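PDB 6KHO: tryptophan decarboxylase 1 from Oryza sativa subsp. japonica, which uses pyridoxal 5'-phosphate to decarboxylate L-tryptophan to tryptamine and 5-hydroxy-L-tryptophan to serotonin, in the serotonin biosynthesis of rice. Local coordinates for residues Pro328-Cys340 and Arg383-Thr395. Numbering follows the deposited sequence.
Sequences PHKWLMTCLDCTC and RFRGLKLWMVMRT. With PLP (pyridoxal-5'-phosphate), chain C.
L389 wedges its two methyls between residues from both ends of segment 328-340: CD1 lies 4.1 Å from CB of P328, while CD2 reaches SG of C340 at 3.8 Å. In this fold-type I PLP enzyme, a group II decarboxylase, the packing illustrates how a long helix can pack against the segment bearing the cofactor lysine: K330, whose NZ is bonded to C4A of PLP, makes no contact with 383-395 itself. One turn further along the helix, V392 sets CG2 3.7 Å from O of M333, with OG1 of T334 also against that methyl. T334 turns its own methyl CG2 onto the aliphatic part of K388, 3.7 Å from CD.

From there the contact becomes polar. With CG wedged between backbone N and carbonyl carbon (chi1 65°) and the chain straight beyond it, K388 delivers NZ into the bend of the loop. NZ donates to O of C335 at 2.8 Å and to O of D337 at 3.0 Å, lying above both carbonyl planes, and D116 supplies a salt bridge. A methionine in its place would probably deprive these two carbonyls of this donor and D116 of this countercharge, freeing the loop around the cis peptide before D337 to shift.

At the outer edge, NH2 of R385 sits 3.6 Å from OD2 of D337, a purely electrostatic pairing with the oxygen well out of the guanidinium plane; its stronger partner is D337 of the second subunit. A water in that guanidinium plane accepts from both NE of R385 and N of D337, each at 3.2 Å.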
ATOM      1  N   PRO A 328       4.233   5.384 -12.261  1.00 26.02           N
ATOM      2  CA  PRO A 328       3.234   6.151 -13.009  1.00 29.88           C
ATOM      3  C   PRO A 328       2.569   7.209 -12.149  1.00 27.89           C
ATOM      4  O   PRO A 328       2.125   8.225 -12.686  1.00 27.00           O
ATOM      5  CB  PRO A 328       2.232   5.082 -13.468  1.00 30.73           C
ATOM      6  CG  PRO A 328       3.058   3.827 -13.545  1.00 30.10           C
ATOM      7  CD  PRO A 328       4.029   3.927 -12.390  1.00 30.74           C
ATOM      8  N   HIS A 329       2.521   7.022 -10.820  1.00 27.14           N
ATOM      9  CA  HIS A 329       1.887   8.061 -10.013  1.00 28.71           C
ATOM     10  C   HIS A 329       2.761   9.296  -9.841  1.00 31.20           C
ATOM     11  O   HIS A 329       2.337  10.246  -9.174  1.00 31.50           O
ATOM     12  CB  HIS A 329       1.414   7.510  -8.652  1.00 30.34           C
ATOM     13  CG  HIS A 329       2.504   7.232  -7.657  1.00 31.51           C
ATOM     14  ND1 HIS A 329       2.554   6.056  -6.938  1.00 31.65           N
ATOM     15  CD2 HIS A 329       3.527   7.994  -7.197  1.00 33.64           C
ATOM     16  CE1 HIS A 329       3.579   6.093  -6.104  1.00 33.89           C
ATOM     17  NE2 HIS A 329       4.187   7.258  -6.242  1.00 32.90           N
ATOM     18  N   LYS A 330       3.950   9.320 -10.435  1.00 27.63           N
ATOM     19  CA  LYS A 330       4.682  10.573 -10.554  1.00 28.63           C
ATOM     20  C   LYS A 330       4.289  11.250 -11.857  1.00 30.42           C
ATOM     21  O   LYS A 330       3.437  12.140 -11.860  1.00 32.72           O
ATOM     22  CB  LYS A 330       6.196  10.340 -10.506  1.00 32.48           C
ATOM     23  CG  LYS A 330       6.660   9.799  -9.184  1.00 36.69           C
ATOM     24  CD  LYS A 330       7.288  10.863  -8.343  1.00 41.91           C
ATOM     25  CE  LYS A 330       8.419  10.269  -7.540  1.00 38.59           C
ATOM     26  NZ  LYS A 330       8.362  10.729  -6.144  1.00 46.85           N
ATOM     27  N   TRP A 331       4.848  10.785 -12.974  1.00 28.51           N
ATOM     28  CA  TRP A 331       4.788  11.513 -14.238  1.00 28.37           C
ATOM     29  C   TRP A 331       3.997  10.777 -15.323  1.00 28.42           C
ATOM     30  O   TRP A 331       4.213  11.026 -16.513  1.00 29.79           O
ATOM     31  CB  TRP A 331       6.224  11.791 -14.711  1.00 29.97           C
ATOM     32  CG  TRP A 331       6.404  12.969 -15.634  1.00 31.53           C
ATOM     33  CD1 TRP A 331       5.454  13.879 -16.030  1.00 32.54           C
ATOM     34  CD2 TRP A 331       7.622  13.354 -16.283  1.00 31.07           C
ATOM     35  NE1 TRP A 331       6.019  14.810 -16.883  1.00 32.40           N
ATOM     36  CE2 TRP A 331       7.344  14.502 -17.058  1.00 32.98           C
ATOM     37  CE3 TRP A 331       8.931  12.838 -16.279  1.00 34.18           C
ATOM     38  CZ2 TRP A 331       8.326  15.141 -17.820  1.00 33.86           C
ATOM     39  CZ3 TRP A 331       9.896  13.467 -17.034  1.00 31.51           C
ATOM     40  CH2 TRP A 331       9.593  14.607 -17.794  1.00 34.40           C
ATOM     41  N   LEU A 332       3.079   9.881 -14.969  1.00 28.83           N
ATOM     42  CA  LEU A 332       2.313   9.212 -16.024  1.00 30.58           C
ATOM     43  C   LEU A 332       0.807   9.259 -15.750  1.00 30.01           C
ATOM     44  O   LEU A 332       0.068   8.311 -16.049  1.00 31.24           O
ATOM     45  CB  LEU A 332       2.798   7.777 -16.224  1.00 28.76           C
ATOM     46  CG  LEU A 332       2.609   7.223 -17.639  1.00 34.75           C
ATOM     47  CD1 LEU A 332       3.488   7.985 -18.625  1.00 31.89           C
ATOM     48  CD2 LEU A 332       2.890   5.720 -17.697  1.00 35.34           C
ATOM     49  N   MET A 333       0.334  10.368 -15.171  1.00 28.22           N
ATOM     50  CA  MET A 333      -1.097  10.718 -15.102  1.00 30.72           C
ATOM     51  C   MET A 333      -1.951   9.658 -14.414  1.00 29.50           C
ATOM     52  O   MET A 333      -3.140   9.524 -14.715  1.00 27.84           O
ATOM     53  CB  MET A 333      -1.661  10.997 -16.496  1.00 29.68           C
ATOM     54  CG  MET A 333      -1.240  12.358 -17.039  1.00 36.77           C
ATOM     55  SD  MET A 333      -1.749  12.586 -18.745  1.00 47.82           S
ATOM     56  CE  MET A 333      -0.614  11.511 -19.549  1.00 36.92           C
ATOM     57  N   THR A 334      -1.369   8.912 -13.484  1.00 27.37           N
ATOM     58  CA  THR A 334      -2.074   7.877 -12.737  1.00 28.05           C
ATOM     59  C   THR A 334      -2.031   8.248 -11.260  1.00 33.63           C
ATOM     60  O   THR A 334      -0.946   8.355 -10.685  1.00 32.80           O
ATOM     61  CB  THR A 334      -1.418   6.512 -12.967  1.00 29.71           C
ATOM     62  OG1 THR A 334      -1.396   6.200 -14.373  1.00 30.62           O
ATOM     63  CG2 THR A 334      -2.169   5.431 -12.233  1.00 28.48           C
ATOM     64  N   CYS A 335      -3.194   8.454 -10.640  1.00 27.15           N
ATOM     65  CA  CYS A 335      -3.201   8.913  -9.253  1.00 27.43           C
ATOM     66  C   CYS A 335      -2.553   7.876  -8.326  1.00 32.32           C
ATOM     67  O   CYS A 335      -2.531   6.672  -8.614  1.00 29.65           O
ATOM     68  CB  CYS A 335      -4.639   9.207  -8.790  1.00 29.00           C
ATOM     69  SG  CYS A 335      -5.810   7.789  -8.904  1.00 34.08           S
ATOM     70  N   LEU A 336      -2.027   8.357  -7.194  1.00 27.83           N
ATOM     71  CA  LEU A 336      -1.426   7.460  -6.207  1.00 31.03           C
ATOM     72  C   LEU A 336      -2.445   6.422  -5.732  1.00 33.53           C
ATOM     73  O   LEU A 336      -3.651   6.684  -5.708  1.00 32.64           O
ATOM     74  CB  LEU A 336      -0.903   8.269  -5.012  1.00 33.65           C
ATOM     75  CG  LEU A 336       0.455   8.981  -5.138  1.00 34.22           C
ATOM     76  CD1 LEU A 336       0.372  10.278  -5.944  1.00 33.01           C
ATOM     77  CD2 LEU A 336       1.028   9.254  -3.749  1.00 35.71           C
ATOM     78  N   ASP A 337      -1.972   5.219  -5.366  1.00 30.45           N
ATOM     79  CA  ASP A 337      -0.577   4.757  -5.507  1.00 32.71           C
ATOM     80  C   ASP A 337      -0.428   3.868  -6.740  1.00 33.06           C
ATOM     81  O   ASP A 337      -1.348   3.107  -7.081  1.00 31.65           O
ATOM     82  CB  ASP A 337      -0.113   3.943  -4.285  1.00 34.52           C
ATOM     83  CG  ASP A 337      -0.658   4.469  -2.965  1.00 39.02           C
ATOM     84  OD1 ASP A 337      -0.443   5.661  -2.665  1.00 43.04           O
ATOM     85  OD2 ASP A 337      -1.298   3.687  -2.221  1.00 46.46           O
ATOM     86  N   CYS A 338       0.738   3.943  -7.383  1.00 32.14           N
ATOM     87  CA  CYS A 338       1.020   3.108  -8.543  1.00 27.64           C
ATOM     88  C   CYS A 338       2.521   3.099  -8.856  1.00 30.02           C
ATOM     89  O   CYS A 338       3.019   4.012  -9.520  1.00 29.32           O
ATOM     90  CB  CYS A 338       0.234   3.603  -9.760  1.00 29.22           C
ATOM     91  SG  CYS A 338       0.402   2.497 -11.220  1.00 32.98           S
ATOM     92  N   THR A 339       3.246   2.091  -8.376  1.00 26.29           N
ATOM     93  CA  THR A 339       4.659   1.912  -8.712  1.00 26.21           C
ATOM     94  C   THR A 339       4.812   0.561  -9.383  1.00 27.26           C
ATOM     95  O   THR A 339       4.296  -0.439  -8.876  1.00 28.97           O
ATOM     96  CB  THR A 339       5.556   1.976  -7.470  1.00 26.64           C
ATOM     97  OG1 THR A 339       5.379   3.238  -6.822  1.00 30.82           O
ATOM     98  CG2 THR A 339       7.042   1.809  -7.855  1.00 27.78           C
ATOM     99  N   CYS A 340       5.509   0.529 -10.515  1.00 24.42           N
ATOM    100  CA  CYS A 340       5.679  -0.692 -11.293  1.00 26.69           C
ATOM    101  C   CYS A 340       7.093  -1.222 -11.096  1.00 28.25           C
ATOM    102  O   CYS A 340       8.058  -0.489 -11.305  1.00 27.55           O
ATOM    103  CB  CYS A 340       5.406  -0.422 -12.774  1.00 26.44           C
ATOM    104  SG  CYS A 340       3.669   0.080 -13.028  1.00 28.85           S
ATOM    105  N   ARG A 383      -5.389  -4.163  -3.746  1.00 27.65           N
ATOM    106  CA  ARG A 383      -6.362  -3.505  -4.606  1.00 32.08           C
ATOM    107  C   ARG A 383      -6.135  -3.871  -6.070  1.00 28.08           C
ATOM    108  O   ARG A 383      -5.051  -4.285  -6.480  1.00 29.55           O
ATOM    109  CB  ARG A 383      -6.255  -1.976  -4.494  1.00 30.69           C
ATOM    110  CG  ARG A 383      -6.846  -1.368  -3.246  1.00 35.46           C
ATOM    111  CD  ARG A 383      -6.649   0.161  -3.251  1.00 36.20           C
ATOM    112  NE  ARG A 383      -7.178   0.782  -4.466  1.00 32.53           N
ATOM    113  CZ  ARG A 383      -8.430   1.181  -4.622  1.00 37.61           C
ATOM    114  NH1 ARG A 383      -9.322   1.036  -3.634  1.00 38.43           N
ATOM    115  NH2 ARG A 383      -8.793   1.737  -5.769  1.00 36.68           N
ATOM    116  N   PHE A 384      -7.184  -3.664  -6.865  1.00 29.94           N
ATOM    117  CA  PHE A 384      -7.154  -3.788  -8.324  1.00 27.85           C
ATOM    118  C   PHE A 384      -6.535  -2.518  -8.928  1.00 26.46           C
ATOM    119  O   PHE A 384      -7.208  -1.683  -9.534  1.00 27.18           O
ATOM    120  CB  PHE A 384      -8.581  -4.030  -8.809  1.00 27.05           C
ATOM    121  CG  PHE A 384      -8.714  -4.373 -10.275  1.00 25.74           C
ATOM    122  CD1 PHE A 384      -7.605  -4.483 -11.107  1.00 25.84           C
ATOM    123  CD2 PHE A 384      -9.975  -4.571 -10.815  1.00 27.99           C
ATOM    124  CE1 PHE A 384      -7.757  -4.793 -12.447  1.00 28.03           C
ATOM    125  CE2 PHE A 384     -10.138  -4.881 -12.154  1.00 30.01           C
ATOM    126  CZ  PHE A 384      -9.031  -4.986 -12.971  1.00 26.53           C
ATOM    127  N   ARG A 385      -5.214  -2.372  -8.738  1.00 26.17           N
ATOM    128  CA  ARG A 385      -4.503  -1.198  -9.254  1.00 27.87           C
ATOM    129  C   ARG A 385      -4.281  -1.251 -10.750  1.00 27.73           C
ATOM    130  O   ARG A 385      -4.038  -0.208 -11.362  1.00 26.52           O
ATOM    131  CB  ARG A 385      -3.128  -1.034  -8.601  1.00 32.35           C
ATOM    132  CG  ARG A 385      -3.152  -0.888  -7.108  1.00 34.36           C
ATOM    133  CD  ARG A 385      -1.861  -0.243  -6.556  1.00 36.88           C
ATOM    134  NE  ARG A 385      -2.271   0.422  -5.336  1.00 39.85           N
ATOM    135  CZ  ARG A 385      -2.216  -0.137  -4.135  1.00 44.70           C
ATOM    136  NH1 ARG A 385      -1.668  -1.344  -3.999  1.00 43.04           N
ATOM    137  NH2 ARG A 385      -2.690   0.530  -3.076  1.00 37.73           N
ATOM    138  N   GLY A 386      -4.324  -2.440 -11.345  1.00 26.09           N
ATOM    139  CA  GLY A 386      -4.125  -2.536 -12.780  1.00 25.10           C
ATOM    140  C   GLY A 386      -5.166  -1.775 -13.574  1.00 26.80           C
ATOM    141  O   GLY A 386      -4.881  -1.311 -14.677  1.00 26.09           O
ATOM    142  N   LEU A 387      -6.368  -1.607 -13.013  1.00 24.07           N
ATOM    143  CA  LEU A 387      -7.466  -1.032 -13.779  1.00 26.58           C
ATOM    144  C   LEU A 387      -7.164   0.409 -14.184  1.00 28.04           C
ATOM    145  O   LEU A 387      -7.314   0.777 -15.357  1.00 24.54           O
ATOM    146  CB  LEU A 387      -8.768  -1.122 -12.977  1.00 23.67           C
ATOM    147  CG  LEU A 387     -10.032  -0.685 -13.724  1.00 26.49           C
ATOM    148  CD1 LEU A 387     -10.244  -1.541 -14.968  1.00 27.14           C
ATOM    149  CD2 LEU A 387     -11.251  -0.771 -12.816  1.00 25.26           C
ATOM    150  N   LYS A 388      -6.735   1.245 -13.231  1.00 22.88           N
ATOM    151  CA  LYS A 388      -6.519   2.649 -13.575  1.00 25.76           C
ATOM    152  C   LYS A 388      -5.356   2.808 -14.545  1.00 26.25           C
ATOM    153  O   LYS A 388      -5.407   3.655 -15.443  1.00 26.05           O
ATOM    154  CB  LYS A 388      -6.293   3.493 -12.318  1.00 26.04           C
ATOM    155  CG  LYS A 388      -5.030   3.161 -11.531  1.00 25.56           C
ATOM    156  CD  LYS A 388      -4.948   4.028 -10.281  1.00 29.38           C
ATOM    157  CE  LYS A 388      -3.978   3.441  -9.262  1.00 29.28           C
ATOM    158  NZ  LYS A 388      -3.914   4.292  -8.028  1.00 30.57           N
ATOM    159  N   LEU A 389      -4.306   1.989 -14.394  1.00 24.36           N
ATOM    160  CA  LEU A 389      -3.174   2.086 -15.314  1.00 25.38           C
ATOM    161  C   LEU A 389      -3.575   1.675 -16.732  1.00 25.47           C
ATOM    162  O   LEU A 389      -3.203   2.341 -17.708  1.00 23.03           O
ATOM    163  CB  LEU A 389      -2.015   1.224 -14.809  1.00 23.86           C
ATOM    164  CG  LEU A 389      -0.725   1.373 -15.608  1.00 28.69           C
ATOM    165  CD1 LEU A 389      -0.361   2.849 -15.802  1.00 27.62           C
ATOM    166  CD2 LEU A 389       0.427   0.584 -14.942  1.00 27.24           C
ATOM    167  N   TRP A 390      -4.343   0.589 -16.863  1.00 25.47           N
ATOM    168  CA  TRP A 390      -4.854   0.197 -18.179  1.00 25.41           C
ATOM    169  C   TRP A 390      -5.782   1.268 -18.754  1.00 25.57           C
ATOM    170  O   TRP A 390      -5.706   1.596 -19.943  1.00 25.89           O
ATOM    171  CB  TRP A 390      -5.575  -1.148 -18.077  1.00 25.03           C
ATOM    172  CG  TRP A 390      -6.395  -1.489 -19.288  1.00 26.32           C
ATOM    173  CD1 TRP A 390      -5.934  -1.935 -20.495  1.00 25.92           C
ATOM    174  CD2 TRP A 390      -7.824  -1.392 -19.413  1.00 26.15           C
ATOM    175  NE1 TRP A 390      -6.987  -2.114 -21.367  1.00 30.55           N
ATOM    176  CE2 TRP A 390      -8.157  -1.786 -20.729  1.00 25.63           C
ATOM    177  CE3 TRP A 390      -8.850  -0.991 -18.546  1.00 24.45           C
ATOM    178  CZ2 TRP A 390      -9.477  -1.820 -21.192  1.00 26.25           C
ATOM    179  CZ3 TRP A 390     -10.172  -1.036 -19.006  1.00 27.63           C
ATOM    180  CH2 TRP A 390     -10.467  -1.445 -20.323  1.00 28.16           C
ATOM    181  N   MET A 391      -6.646   1.846 -17.921  1.00 24.97           N
ATOM    182  CA  MET A 391      -7.585   2.847 -18.430  1.00 26.86           C
ATOM    183  C   MET A 391      -6.863   4.078 -18.969  1.00 29.69           C
ATOM    184  O   MET A 391      -7.309   4.690 -19.947  1.00 26.34           O
ATOM    185  CB  MET A 391      -8.556   3.244 -17.334  1.00 25.39           C
ATOM    186  CG  MET A 391      -9.674   2.242 -17.150  1.00 22.82           C
ATOM    187  SD  MET A 391     -11.086   3.033 -16.359  1.00 31.40           S
ATOM    188  CE  MET A 391     -12.271   1.693 -16.453  1.00 31.89           C
ATOM    189  N   VAL A 392      -5.762   4.470 -18.330  1.00 26.91           N
ATOM    190  CA  VAL A 392      -4.986   5.611 -18.813  1.00 28.30           C
ATOM    191  C   VAL A 392      -4.410   5.309 -20.195  1.00 29.69           C
ATOM    192  O   VAL A 392      -4.548   6.108 -21.133  1.00 28.91           O
ATOM    193  CB  VAL A 392      -3.880   5.971 -17.800  1.00 28.76           C
ATOM    194  CG1 VAL A 392      -2.818   6.853 -18.451  1.00 30.36           C
ATOM    195  CG2 VAL A 392      -4.489   6.657 -16.584  1.00 25.37           C
ATOM    196  N   MET A 393      -3.752   4.155 -20.340  1.00 24.99           N
ATOM    197  CA  MET A 393      -3.164   3.796 -21.628  1.00 28.63           C
ATOM    198  C   MET A 393      -4.235   3.532 -22.683  1.00 27.09           C
ATOM    199  O   MET A 393      -4.087   3.951 -23.839  1.00 26.40           O
ATOM    200  CB  MET A 393      -2.261   2.566 -21.481  1.00 25.87           C
ATOM    201  CG  MET A 393      -0.896   2.853 -20.849  1.00 29.05           C
ATOM    202  SD  MET A 393       0.136   1.377 -20.613  1.00 28.66           S
ATOM    203  CE  MET A 393      -0.845   0.426 -19.441  1.00 24.76           C
ATOM    204  N   ARG A 394      -5.317   2.839 -22.307  1.00 27.46           N
ATOM    205  CA  ARG A 394      -6.356   2.486 -23.277  1.00 29.77           C
ATOM    206  C   ARG A 394      -7.103   3.719 -23.777  1.00 28.02           C
ATOM    207  O   ARG A 394      -7.467   3.793 -24.955  1.00 31.13           O
ATOM    208  CB  ARG A 394      -7.345   1.483 -22.668  1.00 27.46           C
ATOM    209  CG  ARG A 394      -8.501   1.044 -23.609  1.00 27.48           C
ATOM    210  CD  ARG A 394      -7.903   0.402 -24.860  1.00 34.00           C
ATOM    211  NE  ARG A 394      -8.862  -0.252 -25.754  1.00 33.04           N
ATOM    212  CZ  ARG A 394      -9.096   0.149 -26.996  1.00 34.42           C
ATOM    213  NH1 ARG A 394      -8.473   1.219 -27.461  1.00 38.48           N
ATOM    214  NH2 ARG A 394      -9.961  -0.504 -27.764  1.00 33.83           N
ATOM    215  N   THR A 395      -7.352   4.696 -22.905  1.00 26.46           N
ATOM    216  CA  THR A 395      -8.158   5.842 -23.320  1.00 29.20           C
ATOM    217  C   THR A 395      -7.318   6.874 -24.073  1.00 30.67           C
ATOM    218  O   THR A 395      -7.749   7.388 -25.111  1.00 30.36           O
ATOM    219  CB  THR A 395      -8.842   6.479 -22.099  1.00 29.94           C
ATOM    220  OG1 THR A 395      -9.551   5.473 -21.359  1.00 26.46           O
ATOM    221  CG2 THR A 395      -9.841   7.572 -22.529  1.00 28.20           C
TER
HETATM  222  N1  PLP C 601      12.955   7.511  -5.620  1.00 37.10           N
HETATM  223  C2  PLP C 601      12.871   8.559  -6.515  1.00 35.48           C
HETATM  224  C2A PLP C 601      13.941   8.808  -7.532  1.00 32.79           C
HETATM  225  C3  PLP C 601      11.778   9.410  -6.476  1.00 39.65           C
HETATM  226  O3  PLP C 601      11.697  10.447  -7.367  1.00 42.08           O
HETATM  227  C4  PLP C 601      10.761   9.203  -5.551  1.00 42.48           C
HETATM  228  C4A PLP C 601       9.427   9.864  -5.747  1.00 39.02           C
HETATM  229  C5  PLP C 601      10.846   8.150  -4.651  1.00 39.98           C
HETATM  230  C6  PLP C 601      11.952   7.305  -4.687  1.00 39.06           C
HETATM  231  C5A PLP C 601       9.719   7.982  -3.653  1.00 41.12           C
HETATM  232  O4P PLP C 601       9.735   6.743  -2.985  1.00 40.92           O
HETATM  233  P   PLP C 601       8.375   6.118  -2.352  1.00 42.61           P
HETATM  234  O1P PLP C 601       7.657   7.144  -1.519  1.00 48.93           O
HETATM  235  O2P PLP C 601       8.786   4.920  -1.532  1.00 41.05           O
HETATM  236  O3P PLP C 601       7.408   5.682  -3.440  1.00 35.88           O
HETATM  237  O   HOH W   1      -4.135   2.920  -4.674  1.00 30.02           O